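Local coordinates for autoinducer 2 sensor kinase/phosphatase LuxQ (Vibrio cholerae, PDB 3C38), which binds the complex of autoinducer 2 with LuxP through this periplasmic domain and switches from histidine kinase to phosphatase at high cell density, at residues D45-N50 against D66-S71; S52-L57 against Q150-L155; F35-L40 against V157-N162. All coordinates share one frame; numbering follows the deposited sequence.

Interaction 1 of 3, residues D45-N50 against D66-S71; sequences DSTAKN and DEFFSS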
ATOM      1  N   ASP A  45      -3.341   7.476  11.773  1.00 34.45           N
ATOM      2  CA  ASP A  45      -3.684   7.543  13.193  1.00 37.40           C
ATOM      3  C   ASP A  45      -3.837   8.958  13.742  1.00 39.32           C
ATOM      4  O   ASP A  45      -4.590   9.198  14.693  1.00 39.49           O
ATOM      5  CB  ASP A  45      -2.646   6.784  14.018  1.00 36.11           C
ATOM      6  CG  ASP A  45      -2.752   5.291  13.834  1.00 37.60           C
ATOM      7  OD1 ASP A  45      -3.819   4.837  13.385  1.00 39.13           O
ATOM      8  OD2 ASP A  45      -1.790   4.572  14.149  1.00 39.21           O
ATOM      9  N   SER A  46      -3.124   9.891  13.131  1.00 41.86           N
ATOM     10  CA  SER A  46      -3.179  11.284  13.537  1.00 43.85           C
ATOM     11  C   SER A  46      -4.464  11.915  13.008  1.00 44.20           C
ATOM     12  O   SER A  46      -5.120  12.701  13.692  1.00 45.01           O
ATOM     13  CB  SER A  46      -1.967  12.029  12.984  1.00 43.93           C
ATOM     14  OG  SER A  46      -1.896  13.326  13.531  1.00 45.78           O
ATOM     15  N   THR A  47      -4.828  11.564  11.783  1.00 44.75           N
ATOM     16  CA  THR A  47      -6.035  12.100  11.179  1.00 44.77           C
ATOM     17  C   THR A  47      -7.272  11.458  11.799  1.00 45.64           C
ATOM     18  O   THR A  47      -8.353  12.041  11.794  1.00 45.79           O
ATOM     19  CB  THR A  47      -6.041  11.846   9.673  1.00 44.55           C
ATOM     20  OG1 THR A  47      -4.925  12.518   9.081  1.00 45.43           O
ATOM     21  CG2 THR A  47      -7.327  12.360   9.045  1.00 45.24           C
ATOM     22  N   ALA A  48      -7.098  10.257  12.342  1.00 46.05           N
ATOM     23  CA  ALA A  48      -8.197   9.528  12.962  1.00 47.16           C
ATOM     24  C   ALA A  48      -8.673  10.254  14.214  1.00 49.84           C
ATOM     25  O   ALA A  48      -9.773   9.994  14.714  1.00 49.07           O
ATOM     26  CB  ALA A  48      -7.752   8.109  13.318  1.00 44.57           C
ATOM     27  N   LYS A  49      -7.841  11.167  14.714  1.00 51.36           N
ATOM     28  CA  LYS A  49      -8.166  11.929  15.913  1.00 52.08           C
ATOM     29  C   LYS A  49      -8.466  13.402  15.637  1.00 52.91           C
ATOM     30  O   LYS A  49      -8.510  14.215  16.556  1.00 54.32           O
ATOM     31  CB  LYS A  49      -7.021  11.807  16.920  1.00 50.72           C
ATOM     32  CG  LYS A  49      -6.870  10.399  17.449  1.00 49.83           C
ATOM     33  CD  LYS A  49      -5.708  10.256  18.399  1.00 50.10           C
ATOM     34  CE  LYS A  49      -5.754   8.898  19.074  1.00 49.76           C
ATOM     35  NZ  LYS A  49      -4.579   8.655  19.947  1.00 51.68           N
ATOM     36  N   ASN A  50      -8.684  13.748  14.376  1.00 53.75           N
ATOM     37  CA  ASN A  50      -8.964  15.133  14.042  1.00 56.82           C
ATOM     38  C   ASN A  50     -10.446  15.444  14.184  1.00 58.79           C
ATOM     39  O   ASN A  50     -11.264  14.965  13.402  1.00 58.53           O
ATOM     40  CB  ASN A  50      -8.516  15.439  12.617  1.00 57.46           C
ATOM     41  CG  ASN A  50      -8.621  16.910  12.281  1.00 59.31           C
ATOM     42  OD1 ASN A  50      -9.680  17.522  12.436  1.00 61.80           O
ATOM     43  ND2 ASN A  50      -7.522  17.489  11.816  1.00 60.14           N
ATOM     44  N   ASP A  66     -15.479  15.150   2.013  1.00 88.29           N
ATOM     45  CA  ASP A  66     -14.652  15.317   0.829  1.00 87.58           C
ATOM     46  C   ASP A  66     -13.623  16.456   0.908  1.00 87.23           C
ATOM     47  O   ASP A  66     -12.435  16.196   0.711  1.00 87.24           O
ATOM     48  CB  ASP A  66     -15.534  15.452  -0.424  1.00 88.25           C
ATOM     49  CG  ASP A  66     -16.204  14.133  -0.820  1.00 88.53           C
ATOM     50  OD1 ASP A  66     -15.513  13.090  -0.833  1.00 88.58           O
ATOM     51  OD2 ASP A  66     -17.416  14.138  -1.129  1.00 88.28           O
ATOM     52  N   GLU A  67     -14.027  17.700   1.193  1.00 86.20           N
ATOM     53  CA  GLU A  67     -13.007  18.757   1.262  1.00 85.63           C
ATOM     54  C   GLU A  67     -11.993  18.461   2.348  1.00 84.45           C
ATOM     55  O   GLU A  67     -10.820  18.811   2.220  1.00 84.19           O
ATOM     56  CB  GLU A  67     -13.562  20.165   1.549  1.00 87.28           C
ATOM     57  CG  GLU A  67     -12.385  21.116   1.952  1.00 89.48           C
ATOM     58  CD  GLU A  67     -12.708  22.605   2.030  1.00 90.51           C
ATOM     59  OE1 GLU A  67     -13.663  23.059   1.364  1.00 91.27           O
ATOM     60  OE2 GLU A  67     -11.971  23.329   2.743  1.00 90.66           O
ATOM     61  N   PHE A  68     -12.444  17.834   3.429  1.00 83.55           N
ATOM     62  CA  PHE A  68     -11.544  17.532   4.530  1.00 82.31           C
ATOM     63  C   PHE A  68     -10.297  16.771   4.093  1.00 81.86           C
ATOM     64  O   PHE A  68      -9.179  17.261   4.257  1.00 82.69           O
ATOM     65  CB  PHE A  68     -12.250  16.730   5.620  1.00 81.40           C
ATOM     66  CG  PHE A  68     -11.329  16.291   6.717  1.00 80.66           C
ATOM     67  CD1 PHE A  68     -10.887  17.191   7.676  1.00 79.77           C
ATOM     68  CD2 PHE A  68     -10.847  14.989   6.752  1.00 80.66           C
ATOM     69  CE1 PHE A  68      -9.974  16.803   8.652  1.00 80.65           C
ATOM     70  CE2 PHE A  68      -9.932  14.591   7.723  1.00 80.66           C
ATOM     71  CZ  PHE A  68      -9.494  15.500   8.676  1.00 80.44           C
ATOM     72  N   PHE A  69     -10.486  15.572   3.551  1.00 80.01           N
ATOM     73  CA  PHE A  69      -9.355  14.764   3.112  1.00 78.96           C
ATOM     74  C   PHE A  69      -8.568  15.464   2.020  1.00 79.55           C
ATOM     75  O   PHE A  69      -7.362  15.258   1.880  1.00 79.35           O
ATOM     76  CB  PHE A  69      -9.836  13.392   2.640  1.00 75.80           C
ATOM     77  CG  PHE A  69     -10.254  12.495   3.762  1.00 73.05           C
ATOM     78  CD1 PHE A  69      -9.302  11.916   4.593  1.00 71.69           C
ATOM     79  CD2 PHE A  69     -11.597  12.282   4.035  1.00 72.27           C
ATOM     80  CE1 PHE A  69      -9.685  11.141   5.682  1.00 71.43           C
ATOM     81  CE2 PHE A  69     -11.991  11.509   5.123  1.00 71.20           C
ATOM     82  CZ  PHE A  69     -11.032  10.938   5.947  1.00 71.20           C
ATOM     83  N   SER A  70      -9.252  16.301   1.251  1.00 80.38           N
ATOM     84  CA  SER A  70      -8.592  17.038   0.192  1.00 81.76           C
ATOM     85  C   SER A  70      -7.607  17.996   0.860  1.00 82.94           C
ATOM     86  O   SER A  70      -6.532  18.275   0.328  1.00 82.58           O
ATOM     87  CB  SER A  70      -9.620  17.814  -0.627  1.00 81.40           C
ATOM     88  OG  SER A  70      -9.020  18.391  -1.771  1.00 81.55           O
ATOM     89  N   SER A  71      -7.983  18.485   2.039  1.00 84.42           N
ATOM     90  CA  SER A  71      -7.144  19.402   2.806  1.00 86.16           C
ATOM     91  C   SER A  71      -5.940  18.685   3.405  1.00 87.22           C
ATOM     92  O   SER A  71      -4.828  19.214   3.414  1.00 87.11           O
ATOM     93  CB  SER A  71      -7.955  20.044   3.934  1.00 86.03           C
ATOM     94  OG  SER A  71      -8.350  21.360   3.595  1.00 87.40           O
TER

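Interaction 2 of 3, residues S52-L57 against Q150-L155; sequences SLINAL and QVVGYL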
ATOM      1  N   SER A  52     -12.235  17.774  13.291  1.00 64.38           N
ATOM      2  CA  SER A  52     -12.817  18.143  12.004  1.00 66.45           C
ATOM      3  C   SER A  52     -13.359  16.890  11.323  1.00 67.20           C
ATOM      4  O   SER A  52     -14.521  16.843  10.922  1.00 68.37           O
ATOM      5  CB  SER A  52     -11.764  18.797  11.107  1.00 66.53           C
ATOM      6  OG  SER A  52     -11.192  19.928  11.732  1.00 67.41           O
ATOM      7  N   LEU A  53     -12.512  15.873  11.202  1.00 67.37           N
ATOM      8  CA  LEU A  53     -12.930  14.628  10.578  1.00 67.70           C
ATOM      9  C   LEU A  53     -14.123  14.048  11.320  1.00 68.69           C
ATOM     10  O   LEU A  53     -15.151  13.750  10.718  1.00 68.66           O
ATOM     11  CB  LEU A  53     -11.790  13.606  10.582  1.00 65.91           C
ATOM     12  CG  LEU A  53     -12.184  12.186  10.149  1.00 65.74           C
ATOM     13  CD1 LEU A  53     -12.780  12.216   8.754  1.00 65.06           C
ATOM     14  CD2 LEU A  53     -10.969  11.273  10.189  1.00 65.72           C
ATOM     15  N   ILE A  54     -13.984  13.898  12.632  1.00 70.06           N
ATOM     16  CA  ILE A  54     -15.050  13.329  13.442  1.00 71.66           C
ATOM     17  C   ILE A  54     -16.387  14.049  13.303  1.00 73.43           C
ATOM     18  O   ILE A  54     -17.424  13.399  13.155  1.00 73.85           O
ATOM     19  CB  ILE A  54     -14.665  13.288  14.932  1.00 70.74           C
ATOM     20  CG1 ILE A  54     -13.430  12.413  15.131  1.00 71.20           C
ATOM     21  CG2 ILE A  54     -15.810  12.712  15.743  1.00 70.51           C
ATOM     22  CD1 ILE A  54     -13.649  10.952  14.789  1.00 71.08           C
ATOM     23  N   ASN A  55     -16.388  15.377  13.343  1.00 75.08           N
ATOM     24  CA  ASN A  55     -17.660  16.081  13.227  1.00 77.25           C
ATOM     25  C   ASN A  55     -18.168  16.078  11.787  1.00 77.76           C
ATOM     26  O   ASN A  55     -19.359  15.864  11.545  1.00 78.49           O
ATOM     27  CB  ASN A  55     -17.559  17.517  13.789  1.00 78.56           C
ATOM     28  CG  ASN A  55     -17.130  18.548  12.749  1.00 80.31           C
ATOM     29  OD1 ASN A  55     -17.788  18.731  11.720  1.00 80.77           O
ATOM     30  ND2 ASN A  55     -16.033  19.245  13.028  1.00 80.45           N
ATOM     31  N   ALA A  56     -17.273  16.300  10.829  1.00 77.70           N
ATOM     32  CA  ALA A  56     -17.675  16.297   9.427  1.00 77.76           C
ATOM     33  C   ALA A  56     -18.374  14.974   9.168  1.00 77.82           C
ATOM     34  O   ALA A  56     -19.322  14.895   8.384  1.00 78.31           O
ATOM     35  CB  ALA A  56     -16.455  16.432   8.524  1.00 78.01           C
ATOM     36  N   LEU A  57     -17.901  13.940   9.856  1.00 77.72           N
ATOM     37  CA  LEU A  57     -18.450  12.600   9.728  1.00 77.77           C
ATOM     38  C   LEU A  57     -19.808  12.471  10.397  1.00 79.27           C
ATOM     39  O   LEU A  57     -20.800  12.205   9.726  1.00 78.55           O
ATOM     40  CB  LEU A  57     -17.496  11.571  10.337  1.00 75.70           C
ATOM     41  CG  LEU A  57     -17.968  10.117  10.261  1.00 73.82           C
ATOM     42  CD1 LEU A  57     -18.008   9.651   8.811  1.00 73.15           C
ATOM     43  CD2 LEU A  57     -17.038   9.244  11.069  1.00 73.69           C
ATOM     44  N   GLN A 150     -17.912   7.639  21.792  1.00 72.02           N
ATOM     45  CA  GLN A 150     -16.798   6.853  21.255  1.00 70.75           C
ATOM     46  C   GLN A 150     -16.892   6.526  19.744  1.00 68.21           C
ATOM     47  O   GLN A 150     -17.357   7.361  18.960  1.00 68.40           O
ATOM     48  CB  GLN A 150     -16.613   5.581  22.092  1.00 71.60           C
ATOM     49  CG  GLN A 150     -16.303   5.857  23.569  1.00 73.65           C
ATOM     50  CD  GLN A 150     -14.877   6.332  23.809  1.00 74.86           C
ATOM     51  OE1 GLN A 150     -14.646   7.409  24.370  1.00 75.48           O
ATOM     52  NE2 GLN A 150     -13.910   5.520  23.390  1.00 76.10           N
ATOM     53  N   VAL A 151     -16.468   5.325  19.337  1.00 64.79           N
ATOM     54  CA  VAL A 151     -16.446   4.950  17.914  1.00 61.09           C
ATOM     55  C   VAL A 151     -17.593   5.367  17.000  1.00 59.05           C
ATOM     56  O   VAL A 151     -18.693   4.836  17.079  1.00 60.57           O
ATOM     57  CB  VAL A 151     -16.247   3.439  17.727  1.00 60.16           C
ATOM     58  CG1 VAL A 151     -16.241   3.101  16.240  1.00 59.20           C
ATOM     59  CG2 VAL A 151     -14.937   3.011  18.355  1.00 61.88           C
ATOM     60  N   VAL A 152     -17.306   6.308  16.109  1.00 57.87           N
ATOM     61  CA  VAL A 152     -18.280   6.800  15.144  1.00 56.23           C
ATOM     62  C   VAL A 152     -18.064   6.058  13.825  1.00 54.90           C
ATOM     63  O   VAL A 152     -18.875   6.152  12.903  1.00 53.29           O
ATOM     64  CB  VAL A 152     -18.098   8.312  14.904  1.00 56.63           C
ATOM     65  CG1 VAL A 152     -19.134   8.825  13.911  1.00 56.95           C
ATOM     66  CG2 VAL A 152     -18.210   9.050  16.225  1.00 59.01           C
ATOM     67  N   GLY A 153     -16.961   5.319  13.750  1.00 53.64           N
ATOM     68  CA  GLY A 153     -16.645   4.574  12.547  1.00 52.21           C
ATOM     69  C   GLY A 153     -15.182   4.172  12.467  1.00 51.05           C
ATOM     70  O   GLY A 153     -14.456   4.179  13.465  1.00 51.19           O
ATOM     71  N   TYR A 154     -14.750   3.814  11.266  1.00 48.89           N
ATOM     72  CA  TYR A 154     -13.379   3.402  11.037  1.00 45.50           C
ATOM     73  C   TYR A 154     -12.887   3.977   9.721  1.00 44.65           C
ATOM     74  O   TYR A 154     -13.634   4.052   8.736  1.00 42.75           O
ATOM     75  CB  TYR A 154     -13.293   1.879  11.004  1.00 45.77           C
ATOM     76  CG  TYR A 154     -13.324   1.242  12.371  1.00 49.09           C
ATOM     77  CD1 TYR A 154     -12.177   1.201  13.162  1.00 49.77           C
ATOM     78  CD2 TYR A 154     -14.502   0.699  12.890  1.00 50.83           C
ATOM     79  CE1 TYR A 154     -12.195   0.633  14.435  1.00 49.77           C
ATOM     80  CE2 TYR A 154     -14.533   0.129  14.171  1.00 50.56           C
ATOM     81  CZ  TYR A 154     -13.372   0.105  14.933  1.00 51.12           C
ATOM     82  OH  TYR A 154     -13.378  -0.452  16.190  1.00 52.82           O
ATOM     83  N   LEU A 155     -11.633   4.418   9.723  1.00 42.48           N
ATOM     84  CA  LEU A 155     -11.019   4.964   8.527  1.00 39.92           C
ATOM     85  C   LEU A 155     -10.078   3.891   7.994  1.00 39.02           C
ATOM     86  O   LEU A 155      -9.208   3.373   8.713  1.00 38.05           O
ATOM     87  CB  LEU A 155     -10.236   6.248   8.832  1.00 38.89           C
ATOM     88  CG  LEU A 155      -9.460   6.834   7.642  1.00 36.57           C
ATOM     89  CD1 LEU A 155     -10.409   7.102   6.498  1.00 34.77           C
ATOM     90  CD2 LEU A 155      -8.751   8.119   8.055  1.00 34.63           C
TER

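Interaction 3 of 3, residues F35-L40 against V157-N162; sequences FRLAAL and VGIVLN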
ATOM      1  N   PHE A  35       9.495   1.950   6.091  1.00 30.77           N
ATOM      2  CA  PHE A  35       9.445   3.401   6.151  1.00 31.08           C
ATOM      3  C   PHE A  35       8.184   3.981   5.499  1.00 31.66           C
ATOM      4  O   PHE A  35       7.527   4.856   6.079  1.00 33.70           O
ATOM      5  CB  PHE A  35      10.702   4.011   5.513  1.00 29.13           C
ATOM      6  CG  PHE A  35      10.794   5.500   5.687  1.00 28.40           C
ATOM      7  CD1 PHE A  35      11.129   6.050   6.925  1.00 29.24           C
ATOM      8  CD2 PHE A  35      10.473   6.358   4.637  1.00 30.28           C
ATOM      9  CE1 PHE A  35      11.137   7.441   7.119  1.00 28.72           C
ATOM     10  CE2 PHE A  35      10.474   7.747   4.813  1.00 29.66           C
ATOM     11  CZ  PHE A  35      10.807   8.291   6.062  1.00 30.16           C
ATOM     12  N   ARG A  36       7.835   3.505   4.305  1.00 31.04           N
ATOM     13  CA  ARG A  36       6.643   4.018   3.633  1.00 31.96           C
ATOM     14  C   ARG A  36       5.364   3.679   4.420  1.00 30.54           C
ATOM     15  O   ARG A  36       4.470   4.516   4.560  1.00 30.09           O
ATOM     16  CB  ARG A  36       6.537   3.458   2.209  1.00 34.10           C
ATOM     17  CG  ARG A  36       5.349   4.007   1.447  1.00 40.04           C
ATOM     18  CD  ARG A  36       5.554   5.496   1.110  1.00 47.37           C
ATOM     19  NE  ARG A  36       4.303   6.236   0.891  1.00 52.89           N
ATOM     20  CZ  ARG A  36       3.351   5.900   0.020  1.00 55.25           C
ATOM     21  NH1 ARG A  36       3.473   4.819  -0.747  1.00 56.42           N
ATOM     22  NH2 ARG A  36       2.262   6.654  -0.083  1.00 57.35           N
ATOM     23  N   LEU A  37       5.276   2.453   4.925  1.00 29.81           N
ATOM     24  CA  LEU A  37       4.102   2.044   5.702  1.00 32.96           C
ATOM     25  C   LEU A  37       3.972   2.846   7.009  1.00 32.32           C
ATOM     26  O   LEU A  37       2.859   3.202   7.424  1.00 32.80           O
ATOM     27  CB  LEU A  37       4.147   0.537   5.992  1.00 32.30           C
ATOM     28  CG  LEU A  37       3.403  -0.328   4.964  1.00 34.81           C
ATOM     29  CD1 LEU A  37       3.872   0.011   3.566  1.00 35.93           C
ATOM     30  CD2 LEU A  37       3.629  -1.801   5.262  1.00 34.69           C
ATOM     31  N   ALA A  38       5.108   3.129   7.640  1.00 30.58           N
ATOM     32  CA  ALA A  38       5.134   3.915   8.865  1.00 30.85           C
ATOM     33  C   ALA A  38       4.573   5.320   8.600  1.00 31.30           C
ATOM     34  O   ALA A  38       3.756   5.833   9.370  1.00 30.80           O
ATOM     35  CB  ALA A  38       6.569   4.013   9.396  1.00 32.30           C
ATOM     36  N   ALA A  39       5.007   5.943   7.511  1.00 31.01           N
ATOM     37  CA  ALA A  39       4.518   7.278   7.179  1.00 32.33           C
ATOM     38  C   ALA A  39       2.992   7.285   7.046  1.00 32.75           C
ATOM     39  O   ALA A  39       2.320   8.181   7.556  1.00 33.50           O
ATOM     40  CB  ALA A  39       5.161   7.772   5.873  1.00 30.69           C
ATOM     41  N   LEU A  40       2.442   6.289   6.357  1.00 32.34           N
ATOM     42  CA  LEU A  40       1.000   6.224   6.171  1.00 31.83           C
ATOM     43  C   LEU A  40       0.264   5.938   7.468  1.00 30.88           C
ATOM     44  O   LEU A  40      -0.811   6.479   7.704  1.00 29.97           O
ATOM     45  CB  LEU A  40       0.646   5.167   5.126  1.00 33.00           C
ATOM     46  CG  LEU A  40       0.930   5.622   3.695  1.00 36.57           C
ATOM     47  CD1 LEU A  40       0.594   4.517   2.745  1.00 35.82           C
ATOM     48  CD2 LEU A  40       0.107   6.860   3.368  1.00 35.78           C
ATOM     49  N   VAL A 157      -7.339   2.928   4.995  1.00 31.22           N
ATOM     50  CA  VAL A 157      -6.442   3.499   4.000  1.00 30.62           C
ATOM     51  C   VAL A 157      -5.750   2.329   3.325  1.00 29.95           C
ATOM     52  O   VAL A 157      -5.442   1.313   3.965  1.00 28.48           O
ATOM     53  CB  VAL A 157      -5.355   4.426   4.627  1.00 29.98           C
ATOM     54  CG1 VAL A 157      -6.022   5.550   5.417  1.00 29.19           C
ATOM     55  CG2 VAL A 157      -4.415   3.625   5.511  1.00 27.37           C
ATOM     56  N   GLY A 158      -5.512   2.460   2.029  1.00 29.91           N
ATOM     57  CA  GLY A 158      -4.850   1.383   1.324  1.00 28.44           C
ATOM     58  C   GLY A 158      -3.821   1.866   0.324  1.00 27.63           C
ATOM     59  O   GLY A 158      -3.899   3.005  -0.157  1.00 25.88           O
ATOM     60  N   ILE A 159      -2.852   0.995   0.046  1.00 27.05           N
ATOM     61  CA  ILE A 159      -1.796   1.236  -0.931  1.00 26.87           C
ATOM     62  C   ILE A 159      -1.933   0.129  -1.961  1.00 26.45           C
ATOM     63  O   ILE A 159      -1.842  -1.048  -1.612  1.00 23.94           O
ATOM     64  CB  ILE A 159      -0.393   1.077  -0.337  1.00 29.13           C
ATOM     65  CG1 ILE A 159      -0.161   2.086   0.773  1.00 32.34           C
ATOM     66  CG2 ILE A 159       0.646   1.306  -1.408  1.00 26.43           C
ATOM     67  CD1 ILE A 159       1.134   1.806   1.536  1.00 38.10           C
ATOM     68  N   VAL A 160      -2.157   0.488  -3.221  1.00 26.22           N
ATOM     69  CA  VAL A 160      -2.276  -0.521  -4.267  1.00 23.92           C
ATOM     70  C   VAL A 160      -0.885  -0.807  -4.816  1.00 23.86           C
ATOM     71  O   VAL A 160      -0.199   0.099  -5.295  1.00 23.00           O
ATOM     72  CB  VAL A 160      -3.181  -0.048  -5.427  1.00 26.15           C
ATOM     73  CG1 VAL A 160      -3.174  -1.107  -6.547  1.00 24.11           C
ATOM     74  CG2 VAL A 160      -4.597   0.193  -4.921  1.00 21.45           C
ATOM     75  N   LEU A 161      -0.474  -2.070  -4.744  1.00 24.78           N
ATOM     76  CA  LEU A 161       0.846  -2.470  -5.215  1.00 24.18           C
ATOM     77  C   LEU A 161       0.971  -2.583  -6.738  1.00 24.92           C
ATOM     78  O   LEU A 161       1.999  -2.207  -7.305  1.00 24.95           O
ATOM     79  CB  LEU A 161       1.250  -3.790  -4.555  1.00 22.23           C
ATOM     80  CG  LEU A 161       1.259  -3.698  -3.024  1.00 24.44           C
ATOM     81  CD1 LEU A 161       1.633  -5.034  -2.426  1.00 19.91           C
ATOM     82  CD2 LEU A 161       2.248  -2.620  -2.562  1.00 22.90           C
ATOM     83  N   ASN A 162      -0.065  -3.096  -7.394  1.00 23.08           N
ATOM     84  CA  ASN A 162      -0.043  -3.249  -8.847  1.00 24.41           C
ATOM     85  C   ASN A 162       0.273  -1.917  -9.503  1.00 24.78           C
ATOM     86  O   ASN A 162      -0.380  -0.910  -9.222  1.00 23.91           O
ATOM     87  CB  ASN A 162      -1.405  -3.748  -9.366  1.00 23.39           C
ATOM     88  CG  ASN A 162      -1.804  -5.080  -8.747  1.00 29.27           C
ATOM     89  OD1 ASN A 162      -1.861  -5.220  -7.517  1.00 25.71           O
ATOM     90  ND2 ASN A 162      -2.062  -6.069  -9.593  1.00 28.27           N
TER

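Interaction 1 of 3, residues D45-N50 against D66-S71
Thr47 and Phe69, whose CA atoms stand 9.1 Å apart, mark where helix 22-47 comes nearest to helix 65-74 in these segments. From Thr47 to Asn50 the backbone makes a type I beta turn, closed by Asn50 N to Thr47 O at 3.1 Å, and Asn50 then takes the N-cap position of helix 51-58. Phe68 reaches into this corner. Its CG lies anti to the backbone N (chi1 175°), which sends the ring out across the gap. The methyl CG2 of Thr47 meets that ring at its edge, near the ring plane, 3.7 Å from CE2. Threonine suits the place because one branch serves the helix and the other the aromatic cluster. The Asn50 side chain lies by the CE1-CZ end of the ring, its CG 3.9 Å from CE1 and its amide plane turned 73° from the ring. Phe69 adds a looser contact, its CE1 4.3 Å from Thr47 CG2; Phe68 CD2 lies 3.8 Å above its ring plane, and it stacks on Trp94. With methyl, amide and ring as the touching groups, the segments are held by van der Waals and hydrophobic contact, while Thr47 OG1 turns to the carbonyl of His43 and Asn50 OD1 weakly caps Ser52 N.

Interaction 2 of 3, residues S52-L57 against Q150-L155
Val152 and Leu57 carry this contact between helix 51-58 and the approach to strand 153-160. The CG1 methyl of Val152 lies 3.6 Å from CD2 of Leu57 and 4.0 Å from its CG, the two side chains running past each other in opposite directions. Both branches of the valine are used: CG1, anti to the backbone N (chi1 -179°), serves Leu57, while CG2 faces CG2 of Ile54 at 4.4 Å. A beta-branched residue with two methyls on one carbon can thus touch two residues one turn apart on the helix from a single site. Further along, at Leu155, the CD2 methyl meets CD2 of Leu53, also at 4.4 Å. Val152 and Gly153 together face Leu143 of the neighbouring strand, a classic beta bulge, and Gly153 has backbone angles (161/-163°) at which a CB would press on the preceding carbonyl oxygen. Leu143 itself packs against Leu53, Ile54 and Leu57, and Ile86 of strand 83-88 against Leu53, Leu57 and Leu155. Every side-chain contact joining helix and strand here is aliphatic, so the helix is laid on the sheet by burial of branched carbon chains, while the backbones of Val152, Gly153 and Leu155 form their hydrogen bonds within the sheet.

Interaction 3 of 3, residues F35-L40 against V157-N162
This is buried packing of a helix on a sheet, close to the centre of the chain, where Ile159 of strand 153-160 projects toward the long helix 22-47. The local axes of the helix and strand segments lie 10.6 Å apart, and their N-to-C directions make 152°, so the two run nearly antiparallel. Leu37 stands opposite Ile159, with their CA atoms 8.9 Å apart, and Leu40 stands opposite Val157. Ile159 has the largest share of the buried surface. Its CG1 is anti to its own carbonyl carbon (chi1 -62°) and the chain is extended beyond it, which carries CD1 up to the helix, where it lies 3.9 Å from Leu37 CD1. Leu40 also comes in against this end of the isoleucine, though the model places the two too close for their separation to be trusted. Strand 153-160 is the middle one of five in an antiparallel sheet, lying between strands 83-88 and 134-143, in a periplasmic domain assigned to the Cache clan, and the helix lies along one side of it. Leu37 also rests on Leu137 of the adjoining strand 134-143, and Leu40 on Trp122. At the margin, Arg36 NH1 is 4.4 Å from Ile159 CD1, and in the model Leu40 CD1 lies over one face of the guanidinium, its exact position being doubtful. Long, branched aliphatic residues suit the buried side of this helix, whereas arginine suits its partly exposed edge, its carbon chain and flat guanidinium packing at the margin of the hydrophobic contact.

Overall arrangement
Interactions 2 and 3 lay helices on one sheet, and interaction 1 joins two helices beside it. Interactions 1 and 2 are neighbours, with centres about 10 Å apart, and they touch: Leu53, at the head of helix 51-58, packs against Thr47, Phe68 and Phe69, so that one leucine of interaction 2 bridges to interaction 1. Interaction 3 shares helix 22-47 with interaction 1, their centres about 17 Å apart and nearest atoms about 5 Å, and strand 153-160 with interaction 2, about 22 Å away between centres. Both of the others are nested in the chain loop that interaction 3 closes. Together they join the N-terminal helices of this sensor domain to one another and to the sheet.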